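Local coordinates for 2-methyl-3-hydroxypyridine-5-carboxylic acid oxygenase (Mesorhizobium loti, PDB 3ALJ), which uses FAD to oxygenate 2-methyl-3-hydroxypyridine-5-carboxylic acid, probably opening its pyridine ring in vitamin B6 breakdown, at residues 179-184 / 262-268; 190-196 / 251-255. One frame throughout, in Å; residues are numbered along the deposited sequence.

Interaction 1: 179-184 / 262-268; sequences LIRLIV and LKTARYD. With FAD (flavin-adenine dinucleotide), chain B.
R181 and D268 meet at the flavin end of an antiparallel strand pair, where strand 267-275 forms the outer edge of the mixed sheet in this FAD-dependent oxygenase and strand 170-185 lies next inward. The guanidinium and carboxylate planes stand 89° apart: R181 NH2 comes to D268 OD2 at 3.2 Å from above the carboxylate plane. R266 takes the D268 carboxylate along its flank: NE lies 3.0 Å from D268 OD1 and NH2 bonds D268 OD2, each on the oxygen's syn lone pair. OD2 thus accepts from two arginines, which probably favours a charged aspartate. A bend at chi3 (-75°) turns the R181 guanidinium so that one face lies under the flavin dimethylbenzene end, the methyl C7M sitting 3.6 Å above the plane, over its centre. L179 CD2 touches the same methyl. The backbones of L179 and D268 form a hydrogen-bonded pair, N to O in both directions. On the face opposite L179 and D268, I180 and Y267 cross at about a right angle, CG1 against the ring edge at CD2, while Y267 OH bonds to A228 O. Away from the paired residues, 179-184 stays strand while the opposing chain comes in through a type I turn, L262 to A265. Here L182 CD2 rests on A265 CB at 3.7 Å, and L182 CB lies against L262 CD1 (3.9 Å), the two side chains running antiparallel. Water 2 links R266 N to R181 O. Water 1 donates to L179 O and to D268 OD2 (2.8 Å) and accepts from R181 NE, lying at the edge of the guanidinium.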
# COMPACT_ATOMS: atom_id res chain seq x y z
N LEU A 179 0.99 -1.67 -15.01
CA LEU A 179 1.78 -0.47 -15.19
C LEU A 179 3.15 -0.75 -14.73
O LEU A 179 3.49 -1.84 -14.19
CB LEU A 179 1.19 0.60 -14.25
CG LEU A 179 1.46 0.51 -12.73
CD1 LEU A 179 1.09 1.90 -12.15
CD2 LEU A 179 0.88 -0.66 -12.03
N ILE A 180 3.97 0.21 -15.02
CA ILE A 180 5.44 0.10 -14.81
C ILE A 180 5.79 1.16 -13.80
O ILE A 180 5.69 2.37 -14.09
CB ILE A 180 6.19 0.33 -16.14
CG1 ILE A 180 5.74 -0.70 -17.15
CG2 ILE A 180 7.71 0.20 -15.81
CD1 ILE A 180 6.09 -0.23 -18.65
N ARG A 181 6.22 0.78 -12.56
CA ARG A 181 6.55 1.75 -11.51
C ARG A 181 8.07 1.74 -11.29
O ARG A 181 8.69 0.68 -11.16
CB ARG A 181 5.83 1.30 -10.23
CG ARG A 181 4.31 1.43 -10.23
CD ARG A 181 3.74 0.88 -8.97
NE ARG A 181 3.79 -0.58 -9.03
CZ ARG A 181 3.48 -1.34 -8.00
NH1 ARG A 181 3.04 -0.83 -6.86
NH2 ARG A 181 3.56 -2.67 -8.16
N LEU A 182 8.64 2.94 -11.28
CA LEU A 182 10.09 3.05 -11.22
C LEU A 182 10.47 4.27 -10.38
O LEU A 182 9.72 5.24 -10.22
CB LEU A 182 10.69 3.34 -12.62
CG LEU A 182 10.18 2.48 -13.74
CD1 LEU A 182 10.55 2.88 -15.14
CD2 LEU A 182 10.78 1.11 -13.57
N ILE A 183 11.71 4.19 -9.81
CA ILE A 183 12.41 5.31 -9.22
C ILE A 183 13.51 5.73 -10.11
O ILE A 183 14.39 4.88 -10.49
CB ILE A 183 12.91 5.00 -7.79
CG1 ILE A 183 11.83 4.46 -6.82
CG2 ILE A 183 13.62 6.21 -7.20
CD1 ILE A 183 10.58 5.44 -6.63
N VAL A 184 13.52 7.02 -10.44
CA VAL A 184 14.61 7.66 -11.22
C VAL A 184 15.05 8.93 -10.50
O VAL A 184 14.41 9.45 -9.58
CB VAL A 184 14.19 8.00 -12.68
CG1 VAL A 184 13.82 6.67 -13.37
CG2 VAL A 184 12.96 8.94 -12.67
N LEU A 262 16.70 1.07 -16.78
CA LEU A 262 16.36 0.13 -15.73
C LEU A 262 15.88 -1.19 -16.31
O LEU A 262 14.74 -1.37 -16.78
CB LEU A 262 15.27 0.76 -14.79
CG LEU A 262 15.65 2.05 -14.03
CD1 LEU A 262 14.44 2.73 -13.32
CD2 LEU A 262 16.70 1.68 -12.96
N LYS A 263 16.74 -2.21 -16.14
CA LYS A 263 16.48 -3.51 -16.73
C LYS A 263 15.65 -4.36 -15.75
O LYS A 263 15.21 -5.40 -16.12
CB LYS A 263 17.82 -4.23 -16.96
CG LYS A 263 18.78 -4.01 -15.82
CD LYS A 263 19.16 -2.55 -15.77
CE LYS A 263 19.65 -2.02 -14.47
NZ LYS A 263 18.66 -1.84 -13.41
N THR A 264 15.47 -3.88 -14.52
CA THR A 264 14.67 -4.54 -13.48
C THR A 264 13.16 -4.15 -13.57
O THR A 264 12.35 -4.72 -12.83
CB THR A 264 15.15 -4.02 -12.07
OG1 THR A 264 15.30 -2.56 -12.13
CG2 THR A 264 16.50 -4.62 -11.69
N ALA A 265 12.81 -3.17 -14.45
CA ALA A 265 11.42 -2.77 -14.64
C ALA A 265 10.46 -3.90 -14.94
O ALA A 265 10.73 -4.77 -15.74
CB ALA A 265 11.37 -1.73 -15.85
N ARG A 266 9.27 -3.82 -14.29
CA ARG A 266 8.28 -4.85 -14.55
C ARG A 266 6.95 -4.14 -14.95
O ARG A 266 6.66 -3.06 -14.39
CB ARG A 266 7.99 -5.67 -13.30
CG ARG A 266 9.19 -6.63 -12.94
CD ARG A 266 8.72 -7.56 -11.69
NE ARG A 266 8.08 -6.72 -10.68
CZ ARG A 266 8.74 -5.89 -9.85
NH1 ARG A 266 10.08 -5.95 -9.81
NH2 ARG A 266 8.06 -5.04 -9.05
N TYR A 267 6.17 -4.85 -15.75
CA TYR A 267 4.74 -4.47 -15.99
C TYR A 267 3.89 -5.25 -15.00
O TYR A 267 3.52 -6.45 -15.32
CB TYR A 267 4.39 -4.75 -17.46
CG TYR A 267 3.02 -4.28 -17.87
CD1 TYR A 267 1.93 -5.17 -17.90
CD2 TYR A 267 2.81 -2.97 -18.25
CE1 TYR A 267 0.66 -4.76 -18.25
CE2 TYR A 267 1.56 -2.52 -18.62
CZ TYR A 267 0.48 -3.41 -18.67
OH TYR A 267 -0.79 -3.03 -19.05
N ASP A 268 3.60 -4.69 -13.86
CA ASP A 268 2.89 -5.38 -12.72
C ASP A 268 1.38 -5.18 -12.92
O ASP A 268 0.94 -4.16 -13.37
CB ASP A 268 3.27 -4.82 -11.36
CG ASP A 268 4.72 -5.12 -10.98
OD1 ASP A 268 5.14 -6.26 -11.27
OD2 ASP A 268 5.28 -4.19 -10.36
PA FAD B . 2.45 -7.29 0.89
O1A FAD B . 3.00 -5.90 0.83
O2A FAD B . 2.24 -8.01 -0.31
O5B FAD B . 3.43 -8.09 1.85
C5B FAD B . 3.22 -9.52 2.11
C4B FAD B . 4.59 -9.96 2.57
O4B FAD B . 4.35 -11.36 2.92
C3B FAD B . 5.63 -10.00 1.51
O3B FAD B . 6.89 -9.47 1.99
C2B FAD B . 5.68 -11.52 1.10
O2B FAD B . 6.97 -11.94 0.61
C1B FAD B . 5.43 -12.23 2.38
N9A FAD B . 4.75 -13.48 2.25
C8A FAD B . 3.87 -13.90 1.28
N7A FAD B . 3.39 -15.12 1.56
C5A FAD B . 3.99 -15.51 2.75
C6A FAD B . 3.82 -16.62 3.57
N6A FAD B . 2.97 -17.64 3.20
N1A FAD B . 4.54 -16.65 4.69
C2A FAD B . 5.40 -15.68 5.04
N3A FAD B . 5.59 -14.55 4.30
C4A FAD B . 4.84 -14.48 3.17
N1 FAD B . -1.19 1.39 -1.37
C2 FAD B . -1.10 2.58 -0.80
O2 FAD B . -1.41 2.78 0.38
N3 FAD B . -0.65 3.67 -1.54
C4 FAD B . -0.25 3.54 -2.87
O4 FAD B . 0.30 4.55 -3.45
C4X FAD B . -0.37 2.29 -3.44
N5 FAD B . -0.09 2.13 -4.84
C5X FAD B . -0.28 0.89 -5.43
C6 FAD B . -0.11 0.72 -6.81
C7 FAD B . -0.24 -0.52 -7.38
C7M FAD B . -0.03 -0.68 -8.92
C8 FAD B . -0.61 -1.61 -6.62
C8M FAD B . -0.81 -3.02 -7.23
C9 FAD B . -0.79 -1.45 -5.24
C9A FAD B . -0.67 -0.18 -4.63
N10 FAD B . -0.89 0.02 -3.20
C10 FAD B . -0.79 1.25 -2.66
C1' FAD B . -1.35 -1.18 -2.35
C2' FAD B . -0.15 -1.73 -1.59
O2' FAD B . 0.89 -2.08 -2.52
C3' FAD B . -0.55 -3.04 -0.88
O3' FAD B . -1.96 -2.89 -0.46
C4' FAD B . 0.21 -3.33 0.34
O4' FAD B . 1.59 -3.53 -0.06
C5' FAD B . -0.24 -4.60 0.99
O5' FAD B . 0.56 -4.83 2.15
P FAD B . 0.49 -6.27 2.79
O1P FAD B . 1.45 -6.24 3.91
O2P FAD B . -0.92 -6.71 3.04
O3P FAD B . 1.01 -7.26 1.62
O HOH W 1 4.82 -1.74 -11.60
O HOH W 2 8.47 -1.93 -12.15

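Interaction 2: 190-196 / 251-255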
# COMPACT_ATOMS: atom_id res chain seq x y z
N GLU A 190 17.12 19.84 -15.33
CA GLU A 190 16.93 19.50 -16.74
C GLU A 190 15.45 19.56 -17.17
O GLU A 190 15.14 19.67 -18.31
CB GLU A 190 17.48 18.13 -17.03
CG GLU A 190 18.96 18.03 -16.84
CD GLU A 190 19.37 17.48 -15.48
OE1 GLU A 190 18.82 17.76 -14.36
OE2 GLU A 190 20.33 16.69 -15.56
N LEU A 191 14.54 19.49 -16.19
CA LEU A 191 13.12 19.63 -16.53
C LEU A 191 12.74 21.11 -16.84
O LEU A 191 11.69 21.36 -17.41
CB LEU A 191 12.21 19.10 -15.41
CG LEU A 191 12.36 17.56 -15.23
CD1 LEU A 191 11.40 17.28 -14.06
CD2 LEU A 191 12.05 16.72 -16.44
N GLY A 192 13.56 22.05 -16.39
CA GLY A 192 13.35 23.44 -16.82
C GLY A 192 12.10 24.00 -16.14
O GLY A 192 11.74 23.65 -14.98
N HIS A 193 11.44 24.93 -16.82
CA HIS A 193 10.36 25.63 -16.19
C HIS A 193 9.17 24.71 -15.93
O HIS A 193 8.83 23.92 -16.79
CB HIS A 193 9.97 26.76 -17.13
CG HIS A 193 8.77 27.51 -16.70
ND1 HIS A 193 8.83 28.48 -15.73
CD2 HIS A 193 7.47 27.43 -17.09
CE1 HIS A 193 7.62 28.95 -15.52
NE2 HIS A 193 6.79 28.35 -16.35
N GLY A 194 8.58 24.87 -14.75
CA GLY A 194 7.34 24.05 -14.47
C GLY A 194 7.14 24.03 -13.00
O GLY A 194 7.76 24.76 -12.24
N GLU A 195 6.24 23.13 -12.52
CA GLU A 195 5.89 22.93 -11.06
C GLU A 195 6.26 21.51 -10.76
O GLU A 195 5.42 20.64 -10.52
CB GLU A 195 4.46 23.20 -10.78
CG GLU A 195 4.15 24.68 -11.06
CD GLU A 195 2.71 25.04 -10.79
OE1 GLU A 195 1.91 24.30 -10.12
OE2 GLU A 195 2.38 26.20 -11.13
N TRP A 196 7.57 21.26 -10.81
CA TRP A 196 8.12 19.90 -10.78
C TRP A 196 8.20 19.29 -9.37
O TRP A 196 8.67 18.16 -9.30
CB TRP A 196 9.44 19.85 -11.54
CG TRP A 196 9.26 20.28 -12.96
CD1 TRP A 196 9.91 21.34 -13.55
CD2 TRP A 196 8.47 19.68 -14.00
NE1 TRP A 196 9.57 21.41 -14.88
CE2 TRP A 196 8.60 20.47 -15.16
CE3 TRP A 196 7.49 18.62 -14.03
CZ2 TRP A 196 7.98 20.12 -16.40
CZ3 TRP A 196 6.82 18.29 -15.27
CH2 TRP A 196 7.08 19.07 -16.42
N PHE A 251 8.14 16.57 -22.19
CA PHE A 251 8.59 17.40 -21.11
C PHE A 251 9.27 16.59 -19.95
O PHE A 251 9.90 17.17 -19.04
CB PHE A 251 7.44 18.25 -20.59
CG PHE A 251 6.18 17.47 -20.54
CD1 PHE A 251 5.26 17.60 -21.58
CD2 PHE A 251 5.92 16.56 -19.51
CE1 PHE A 251 4.10 16.77 -21.64
CE2 PHE A 251 4.78 15.76 -19.55
CZ PHE A 251 3.87 15.82 -20.58
N LEU A 252 9.06 15.25 -19.98
CA LEU A 252 9.80 14.38 -19.01
C LEU A 252 10.97 13.62 -19.62
O LEU A 252 11.51 12.74 -18.96
CB LEU A 252 8.76 13.32 -18.41
CG LEU A 252 7.65 13.90 -17.54
CD1 LEU A 252 6.86 12.71 -16.89
CD2 LEU A 252 8.33 14.67 -16.45
N GLU A 253 11.38 13.97 -20.85
CA GLU A 253 12.47 13.22 -21.47
C GLU A 253 13.70 13.03 -20.58
O GLU A 253 14.20 11.89 -20.54
CB GLU A 253 12.87 13.87 -22.80
CG GLU A 253 14.07 13.15 -23.46
CD GLU A 253 14.32 13.78 -24.85
OE1 GLU A 253 13.96 14.97 -25.06
OE2 GLU A 253 14.77 13.04 -25.76
N PRO A 254 14.21 14.00 -19.83
CA PRO A 254 15.44 13.73 -18.99
C PRO A 254 15.23 12.54 -18.01
O PRO A 254 16.05 11.59 -17.94
CB PRO A 254 15.68 15.04 -18.27
CG PRO A 254 15.00 16.10 -19.21
CD PRO A 254 13.77 15.40 -19.77
N CYS A 255 14.03 12.50 -17.38
CA CYS A 255 13.68 11.38 -16.48
C CYS A 255 13.39 10.11 -17.21
O CYS A 255 13.78 9.04 -16.64
CB CYS A 255 12.43 11.82 -15.69
SG CYS A 255 12.69 13.31 -14.66
O HOH W 3 10.45 19.78 -19.29
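L191 reaches the other segment through one methyl, CD2, which lies 3.4 Å from F251 O and also packs against P254 CD, L252 CD2 and C255 SG. With CG anti to the carbonyl carbon (chi1 -66°) and CD1 taking the extended branch, CD2 is turned to the start of helix 253-260. E190 adds an aliphatic contact, its CB against P254 CB at 3.8 Å, before its chain bends at chi2 and leads the carboxylate away. W196 crosses F251 at about a right angle, CH2 to CD2 4.1 Å, and its CZ3 meets L252 CD2 at the same distance. The contact joins the end of helix 188-191 and the turn after it to the N-terminal end of helix 253-260, where L252 is the N-cap; M202 and Y214 of neighbouring strands line the same apolar cluster. Within the turn, the W196 indole lies between G194 C on one face and L191 CB on the other. W196 NE1 points among the carbonyl oxygens of L191, G192 and H193, a shared, weak set, the shortest bond 3.1 Å to G192 O. Polar contact across the segments runs through water 3, which donates to L191 O at 2.8 Å and F251 O at 2.7 Å.

In the fold
Both contacts are partly buried, and they are built from neighbouring elements: strand 170-185 runs on into helix 188-191, and helix 253-260 leads into strand 267-275, so the same two lengths of chain meet twice. The centre of interaction 1, which borders the flavin, is about 17 Å from the centre of the chain; that of interaction 2 is about 27 Å from it, toward the periphery. The chemistry changes accordingly, from strand pairing and a charged network beside FAD to apolar side-chain packing without a direct hydrogen bond between segments. In both, water links backbone groups where the chains stand apart. The two touch where V184 CG1 packs on C255 O at 4.0 Å.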